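Local coordinates for hemolysin activator protein CdiB (PDB 6WIL) that probably secretes the large CdiA toxin across the outer membrane as the two-partner (TpsB) transporter of a contact-dependent growth inhibition system, at residues A[8-17]-A[451-462]. Residues are numbered along the deposited sequence; the frame is centred on the assembly and turned at random.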
ATOM      1  N   LEU A   8     -21.974 -17.955   9.488  1.00 67.24           N
ATOM      2  CA  LEU A   8     -21.124 -16.871   9.978  1.00 76.33           C
ATOM      3  C   LEU A   8     -19.647 -17.262  10.050  1.00 76.13           C
ATOM      4  O   LEU A   8     -18.789 -16.444   9.695  1.00 64.93           O
ATOM      5  CB  LEU A   8     -21.606 -16.387  11.350  1.00 69.82           C
ATOM      6  CG  LEU A   8     -20.869 -15.184  11.952  1.00 72.84           C
ATOM      7  CD1 LEU A   8     -21.422 -13.865  11.423  1.00 62.85           C
ATOM      8  CD2 LEU A   8     -20.912 -15.222  13.474  1.00 64.42           C
ATOM      9  N   PRO A   9     -19.295 -18.477  10.498  1.00 79.78           N
ATOM     10  CA  PRO A   9     -17.874 -18.872  10.430  1.00 66.58           C
ATOM     11  C   PRO A   9     -17.297 -18.835   9.024  1.00 63.65           C
ATOM     12  O   PRO A   9     -16.211 -18.279   8.818  1.00 60.25           O
ATOM     13  CB  PRO A   9     -17.886 -20.291  11.012  1.00 66.76           C
ATOM     14  CG  PRO A   9     -19.028 -20.291  11.946  1.00 72.31           C
ATOM     15  CD  PRO A   9     -20.079 -19.449  11.288  1.00 65.47           C
ATOM     16  N   SER A  10     -17.997 -19.413   8.043  1.00 68.34           N
ATOM     17  CA  SER A  10     -17.469 -19.451   6.681  1.00 61.19           C
ATOM     18  C   SER A  10     -17.368 -18.059   6.066  1.00 46.32           C
ATOM     19  O   SER A  10     -16.470 -17.810   5.255  1.00 62.02           O
ATOM     20  CB  SER A  10     -18.336 -20.354   5.801  1.00 71.82           C
ATOM     21  OG  SER A  10     -17.875 -21.695   5.822  1.00 75.97           O
ATOM     22  N   GLN A  11     -18.271 -17.146   6.431  1.00 54.09           N
ATOM     23  CA  GLN A  11     -18.233 -15.798   5.873  1.00 62.98           C
ATOM     24  C   GLN A  11     -17.136 -14.946   6.501  1.00 64.83           C
ATOM     25  O   GLN A  11     -16.567 -14.084   5.823  1.00 68.46           O
ATOM     26  CB  GLN A  11     -19.593 -15.114   6.042  1.00 66.28           C
ATOM     27  CG  GLN A  11     -20.396 -14.962   4.748  1.00 79.37           C
ATOM     28  CD  GLN A  11     -19.902 -13.820   3.866  1.00 80.57           C
ATOM     29  OE1 GLN A  11     -18.837 -13.248   4.100  1.00 88.93           O
ATOM     30  NE2 GLN A  11     -20.685 -13.480   2.848  1.00 73.69           N
ATOM     31  N   VAL A  12     -16.834 -15.164   7.783  1.00 55.31           N
ATOM     32  CA  VAL A  12     -15.716 -14.466   8.415  1.00 55.78           C
ATOM     33  C   VAL A  12     -14.405 -14.866   7.753  1.00 63.44           C
ATOM     34  O   VAL A  12     -13.574 -14.016   7.408  1.00 54.42           O
ATOM     35  CB  VAL A  12     -15.695 -14.750   9.929  1.00 53.67           C
ATOM     36  CG1 VAL A  12     -14.318 -14.458  10.510  1.00 49.32           C
ATOM     37  CG2 VAL A  12     -16.755 -13.924  10.638  1.00 47.98           C
ATOM     38  N   LEU A  13     -14.202 -16.173   7.564  1.00 56.35           N
ATOM     39  CA  LEU A  13     -12.986 -16.655   6.919  1.00 56.00           C
ATOM     40  C   LEU A  13     -12.885 -16.159   5.483  1.00 64.98           C
ATOM     41  O   LEU A  13     -11.778 -15.914   4.988  1.00 60.43           O
ATOM     42  CB  LEU A  13     -12.946 -18.183   6.961  1.00 50.17           C
ATOM     43  CG  LEU A  13     -11.659 -18.849   6.473  1.00 82.63           C
ATOM     44  CD1 LEU A  13     -10.596 -18.858   7.567  1.00 65.45           C
ATOM     45  CD2 LEU A  13     -11.937 -20.255   5.963  1.00 79.49           C
ATOM     46  N   GLN A  14     -14.022 -16.004   4.802  1.00 54.25           N
ATOM     47  CA  GLN A  14     -14.010 -15.461   3.448  1.00 48.15           C
ATOM     48  C   GLN A  14     -13.593 -13.994   3.444  1.00 43.27           C
ATOM     49  O   GLN A  14     -12.818 -13.567   2.581  1.00 55.79           O
ATOM     50  CB  GLN A  14     -15.386 -15.640   2.802  1.00 48.64           C
ATOM     51  CG  GLN A  14     -15.655 -14.753   1.593  1.00 48.89           C
ATOM     52  CD  GLN A  14     -14.899 -15.186   0.347  1.00 62.82           C
ATOM     53  OE1 GLN A  14     -14.213 -16.210   0.340  1.00 65.99           O
ATOM     54  NE2 GLN A  14     -15.027 -14.404  -0.720  1.00 62.46           N
ATOM     55  N   ASP A  15     -14.086 -13.210   4.409  1.00 59.80           N
ATOM     56  CA  ASP A  15     -13.714 -11.798   4.475  1.00 46.69           C
ATOM     57  C   ASP A  15     -12.229 -11.629   4.771  1.00 50.90           C
ATOM     58  O   ASP A  15     -11.565 -10.780   4.163  1.00 53.93           O
ATOM     59  CB  ASP A  15     -14.554 -11.076   5.528  1.00 53.11           C
ATOM     60  CG  ASP A  15     -15.989 -10.860   5.088  1.00 76.77           C
ATOM     61  OD1 ASP A  15     -16.375 -11.391   4.024  1.00 85.34           O
ATOM     62  OD2 ASP A  15     -16.732 -10.152   5.802  1.00 91.46           O
ATOM     63  N   GLN A  16     -11.692 -12.416   5.708  1.00 49.41           N
ATOM     64  CA  GLN A  16     -10.261 -12.359   5.990  1.00 46.88           C
ATOM     65  C   GLN A  16      -9.445 -12.742   4.761  1.00 51.09           C
ATOM     66  O   GLN A  16      -8.449 -12.085   4.436  1.00 51.44           O
ATOM     67  CB  GLN A  16      -9.915 -13.272   7.168  1.00 45.76           C
ATOM     68  CG  GLN A  16     -10.558 -12.878   8.493  1.00 52.57           C
ATOM     69  CD  GLN A  16     -10.073 -13.733   9.654  1.00 59.00           C
ATOM     70  OE1 GLN A  16      -9.692 -14.890   9.473  1.00 65.44           O
ATOM     71  NE2 GLN A  16     -10.075 -13.159  10.853  1.00 55.03           N
ATOM     72  N   ARG A  17      -9.856 -13.806   4.066  1.00 46.64           N
ATOM     73  CA  ARG A  17      -9.169 -14.200   2.840  1.00 56.27           C
ATOM     74  C   ARG A  17      -9.290 -13.120   1.772  1.00 50.03           C
ATOM     75  O   ARG A  17      -8.336 -12.865   1.026  1.00 48.88           O
ATOM     76  CB  ARG A  17      -9.732 -15.525   2.326  1.00 52.49           C
ATOM     77  CG  ARG A  17      -8.953 -16.112   1.156  1.00 72.39           C
ATOM     78  CD  ARG A  17      -9.753 -17.173   0.419  1.00 65.34           C
ATOM     79  NE  ARG A  17     -10.717 -16.585  -0.509  1.00 77.49           N
ATOM     80  CZ  ARG A  17     -10.422 -16.205  -1.749  1.00 78.56           C
ATOM     81  NH1 ARG A  17      -9.186 -16.349  -2.211  1.00 74.09           N
ATOM     82  NH2 ARG A  17     -11.359 -15.679  -2.526  1.00 71.73           N
ATOM     83  N   PRO A 451     -23.132  -9.287  13.979  1.00 67.76           N
ATOM     84  CA  PRO A 451     -22.063 -10.298  14.102  1.00 73.83           C
ATOM     85  C   PRO A 451     -20.983 -10.229  13.027  1.00 71.47           C
ATOM     86  O   PRO A 451     -19.797 -10.372  13.352  1.00 60.27           O
ATOM     87  CB  PRO A 451     -22.840 -11.619  14.045  1.00 76.17           C
ATOM     88  CG  PRO A 451     -24.167 -11.280  14.627  1.00 65.99           C
ATOM     89  CD  PRO A 451     -24.469  -9.881  14.164  1.00 66.27           C
ATOM     90  N   ASN A 452     -21.345 -10.012  11.760  1.00 60.13           N
ATOM     91  CA  ASN A 452     -20.343 -10.039  10.696  1.00 63.57           C
ATOM     92  C   ASN A 452     -19.357  -8.881  10.782  1.00 65.01           C
ATOM     93  O   ASN A 452     -18.246  -8.993  10.251  1.00 53.30           O
ATOM     94  CB  ASN A 452     -21.025 -10.024   9.331  1.00 75.82           C
ATOM     95  CG  ASN A 452     -22.160 -11.012   9.246  1.00 91.16           C
ATOM     96  OD1 ASN A 452     -23.164 -10.873   9.945  1.00 94.60           O
ATOM     97  ND2 ASN A 452     -22.019 -12.015   8.381  1.00 77.28           N
ATOM     98  N   ASP A 453     -19.729  -7.779  11.430  1.00 64.84           N
ATOM     99  CA  ASP A 453     -18.856  -6.616  11.546  1.00 54.36           C
ATOM    100  C   ASP A 453     -17.823  -6.747  12.658  1.00 51.21           C
ATOM    101  O   ASP A 453     -16.995  -5.844  12.816  1.00 55.64           O
ATOM    102  CB  ASP A 453     -19.686  -5.351  11.784  1.00 66.20           C
ATOM    103  CG  ASP A 453     -20.139  -4.701  10.495  1.00 75.58           C
ATOM    104  OD1 ASP A 453     -19.525  -4.976   9.442  1.00 78.91           O
ATOM    105  OD2 ASP A 453     -21.100  -3.904  10.538  1.00 87.76           O
ATOM    106  N   ARG A 454     -17.843  -7.833  13.422  1.00 44.01           N
ATOM    107  CA  ARG A 454     -16.966  -7.948  14.574  1.00 51.86           C
ATOM    108  C   ARG A 454     -15.548  -8.326  14.154  1.00 59.34           C
ATOM    109  O   ARG A 454     -15.285  -8.732  13.018  1.00 65.65           O
ATOM    110  CB  ARG A 454     -17.514  -8.970  15.563  1.00 58.52           C
ATOM    111  CG  ARG A 454     -18.865  -8.597  16.138  1.00 61.98           C
ATOM    112  CD  ARG A 454     -19.087  -9.290  17.465  1.00 84.81           C
ATOM    113  NE  ARG A 454     -19.517 -10.677  17.322  1.00 88.01           N
ATOM    114  CZ  ARG A 454     -20.769 -11.089  17.488  1.00 82.80           C
ATOM    115  NH1 ARG A 454     -21.719 -10.218  17.806  1.00 67.57           N
ATOM    116  NH2 ARG A 454     -21.073 -12.372  17.340  1.00 82.59           N
ATOM    117  N   PHE A 455     -14.628  -8.185  15.104  1.00 46.13           N
ATOM    118  CA  PHE A 455     -13.222  -8.516  14.919  1.00 39.21           C
ATOM    119  C   PHE A 455     -12.978  -9.912  15.481  1.00 58.88           C
ATOM    120  O   PHE A 455     -13.198 -10.150  16.672  1.00 48.92           O
ATOM    121  CB  PHE A 455     -12.342  -7.479  15.617  1.00 50.19           C
ATOM    122  CG  PHE A 455     -10.896  -7.524  15.217  1.00 44.37           C
ATOM    123  CD1 PHE A 455     -10.022  -8.410  15.825  1.00 42.43           C
ATOM    124  CD2 PHE A 455     -10.403  -6.657  14.257  1.00 41.78           C
ATOM    125  CE1 PHE A 455      -8.688  -8.439  15.471  1.00 40.40           C
ATOM    126  CE2 PHE A 455      -9.070  -6.683  13.898  1.00 41.00           C
ATOM    127  CZ  PHE A 455      -8.212  -7.574  14.506  1.00 44.97           C
ATOM    128  N   TYR A 456     -12.529 -10.829  14.627  1.00 48.88           N
ATOM    129  CA  TYR A 456     -12.357 -12.230  14.985  1.00 43.19           C
ATOM    130  C   TYR A 456     -10.876 -12.585  15.023  1.00 50.65           C
ATOM    131  O   TYR A 456     -10.087 -12.077  14.219  1.00 56.25           O
ATOM    132  CB  TYR A 456     -13.100 -13.134  13.995  1.00 39.00           C
ATOM    133  CG  TYR A 456     -14.602 -12.951  14.031  1.00 41.99           C
ATOM    134  CD1 TYR A 456     -15.212 -11.899  13.358  1.00 42.23           C
ATOM    135  CD2 TYR A 456     -15.408 -13.824  14.748  1.00 49.30           C
ATOM    136  CE1 TYR A 456     -16.587 -11.724  13.398  1.00 49.60           C
ATOM    137  CE2 TYR A 456     -16.783 -13.657  14.797  1.00 40.34           C
ATOM    138  CZ  TYR A 456     -17.366 -12.609  14.120  1.00 52.44           C
ATOM    139  OH  TYR A 456     -18.731 -12.452  14.172  1.00 50.99           O
ATOM    140  N   ILE A 457     -10.513 -13.443  15.963  1.00 51.81           N
ATOM    141  CA  ILE A 457      -9.107 -13.870  16.152  1.00 53.27           C
ATOM    142  C   ILE A 457      -9.060 -15.379  16.321  1.00 51.64           C
ATOM    143  O   ILE A 457      -9.944 -15.914  16.908  1.00 52.42           O
ATOM    144  CB  ILE A 457      -8.456 -13.130  17.326  1.00 53.90           C
ATOM    145  CG1 ILE A 457      -9.190 -13.344  18.642  1.00 51.13           C
ATOM    146  CG2 ILE A 457      -8.318 -11.661  17.023  1.00 38.86           C
ATOM    147  CD1 ILE A 457      -8.593 -12.575  19.769  1.00 48.18           C
ATOM    148  N   GLY A 458      -7.986 -15.987  15.849  1.00 58.80           N
ATOM    149  CA  GLY A 458      -7.765 -17.440  15.889  1.00 60.21           C
ATOM    150  C   GLY A 458      -7.940 -18.051  14.518  1.00 78.45           C
ATOM    151  O   GLY A 458      -9.060 -18.170  14.089  1.00 88.69           O
ATOM    152  N   GLY A 459      -6.847 -18.411  13.859  1.00 62.21           N
ATOM    153  CA  GLY A 459      -6.859 -18.953  12.493  1.00 57.79           C
ATOM    154  C   GLY A 459      -5.676 -18.429  11.698  1.00 54.81           C
ATOM    155  O   GLY A 459      -4.956 -17.629  12.207  1.00 43.30           O
ATOM    156  N   ARG A 460      -5.549 -18.815  10.440  1.00 49.10           N
ATOM    157  CA  ARG A 460      -4.380 -18.459   9.640  1.00 42.36           C
ATOM    158  C   ARG A 460      -4.293 -16.970   9.321  1.00 43.62           C
ATOM    159  O   ARG A 460      -3.220 -16.495   8.941  1.00 56.33           O
ATOM    160  CB  ARG A 460      -4.382 -19.261   8.338  1.00 55.62           C
ATOM    161  CG  ARG A 460      -5.281 -18.686   7.249  1.00 59.22           C
ATOM    162  CD  ARG A 460      -5.645 -19.720   6.183  1.00 65.75           C
ATOM    163  NE  ARG A 460      -4.646 -19.840   5.122  1.00 81.49           N
ATOM    164  CZ  ARG A 460      -3.752 -20.819   5.041  1.00 92.55           C
ATOM    165  NH1 ARG A 460      -3.726 -21.772   5.965  1.00 83.84           N
ATOM    166  NH2 ARG A 460      -2.884 -20.848   4.037  1.00 74.21           N
ATOM    167  N   TYR A 461      -5.386 -16.225   9.444  1.00 57.24           N
ATOM    168  CA  TYR A 461      -5.388 -14.823   9.052  1.00 57.26           C
ATOM    169  C   TYR A 461      -5.329 -13.876  10.233  1.00 53.14           C
ATOM    170  O   TYR A 461      -5.079 -12.680  10.045  1.00 57.60           O
ATOM    171  CB  TYR A 461      -6.638 -14.496   8.228  1.00 47.28           C
ATOM    172  CG  TYR A 461      -6.804 -15.333   6.990  1.00 62.90           C
ATOM    173  CD1 TYR A 461      -5.961 -15.169   5.896  1.00 62.66           C
ATOM    174  CD2 TYR A 461      -7.825 -16.271   6.897  1.00 61.00           C
ATOM    175  CE1 TYR A 461      -6.122 -15.930   4.749  1.00 62.75           C
ATOM    176  CE2 TYR A 461      -7.994 -17.035   5.752  1.00 68.61           C
ATOM    177  CZ  TYR A 461      -7.141 -16.863   4.682  1.00 69.80           C
ATOM    178  OH  TYR A 461      -7.306 -17.623   3.540  1.00 78.91           O
ATOM    179  N   SER A 462      -5.568 -14.366  11.426  1.00 51.73           N
ATOM    180  CA  SER A 462      -5.619 -13.478  12.574  1.00 63.48           C
ATOM    181  C   SER A 462      -4.617 -13.833  13.651  1.00 49.40           C
ATOM    182  O   SER A 462      -3.783 -13.000  13.979  1.00 61.67           O
ATOM    183  CB  SER A 462      -7.049 -13.463  13.170  1.00 50.72           C
ATOM    184  OG  SER A 462      -7.630 -14.739  13.209  1.00 65.95           O
TER
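Helix 8-17 passes strand 455-457 almost perpendicularly (92°), their axes 10.2 Å apart where Val12 lies over Tyr456. Loop residues before and after the strand bend toward the helix, bringing Asn452 near Val12 and Tyr461 near Gln16 (CA to CA 6.8 and 6.3 Å). Leu8, Val12 and Gln16, spaced four residues apart, form the row that meets Pro451, Asn452 and the two tyrosines.

Val12 CG2 sits over one face of the Tyr456 ring, 3.7 Å from its centroid, a CH-pi contact; CG1, anti to the backbone N (chi1 160°), rests against CG and CB of Tyr456. The Tyr456 hydroxyl donates to Pro451 O in the ring plane, though the modelled length is doubtful. Leu8 forks at that end: CD2 approaches Tyr456 OH, and CD1 reaches Asn452 ND2 (3.6 Å) and Pro451 CB.

Tyr461 has the helix backbone at Gln16-Arg17 over one face and Arg460 CG over the other, with Leu13 CD1 at its edge, 3.7 Å from CE2. Arg17 runs alongside the ring, its CG 3.3 Å from Tyr461 OH. Gln16, extended beyond CG, carries OE1 to 3.3 Å from Tyr461 CB, its amide 73° from the ring plane and NE2 toward Tyr456 O and Ser462 OG.

Segment 451-462 corresponds to the L6 loop, and the helix to the N-terminal plug, of TpsB transporters such as FhaC. No hydrogen bond or salt bridge links 8-17 to 451-462. Polar anchoring goes instead to the barrel wall, where Gln14 hydrogen-bonds Ser270 and Asn289; the largely van der Waals loop face would be consistent with helix release during secretion.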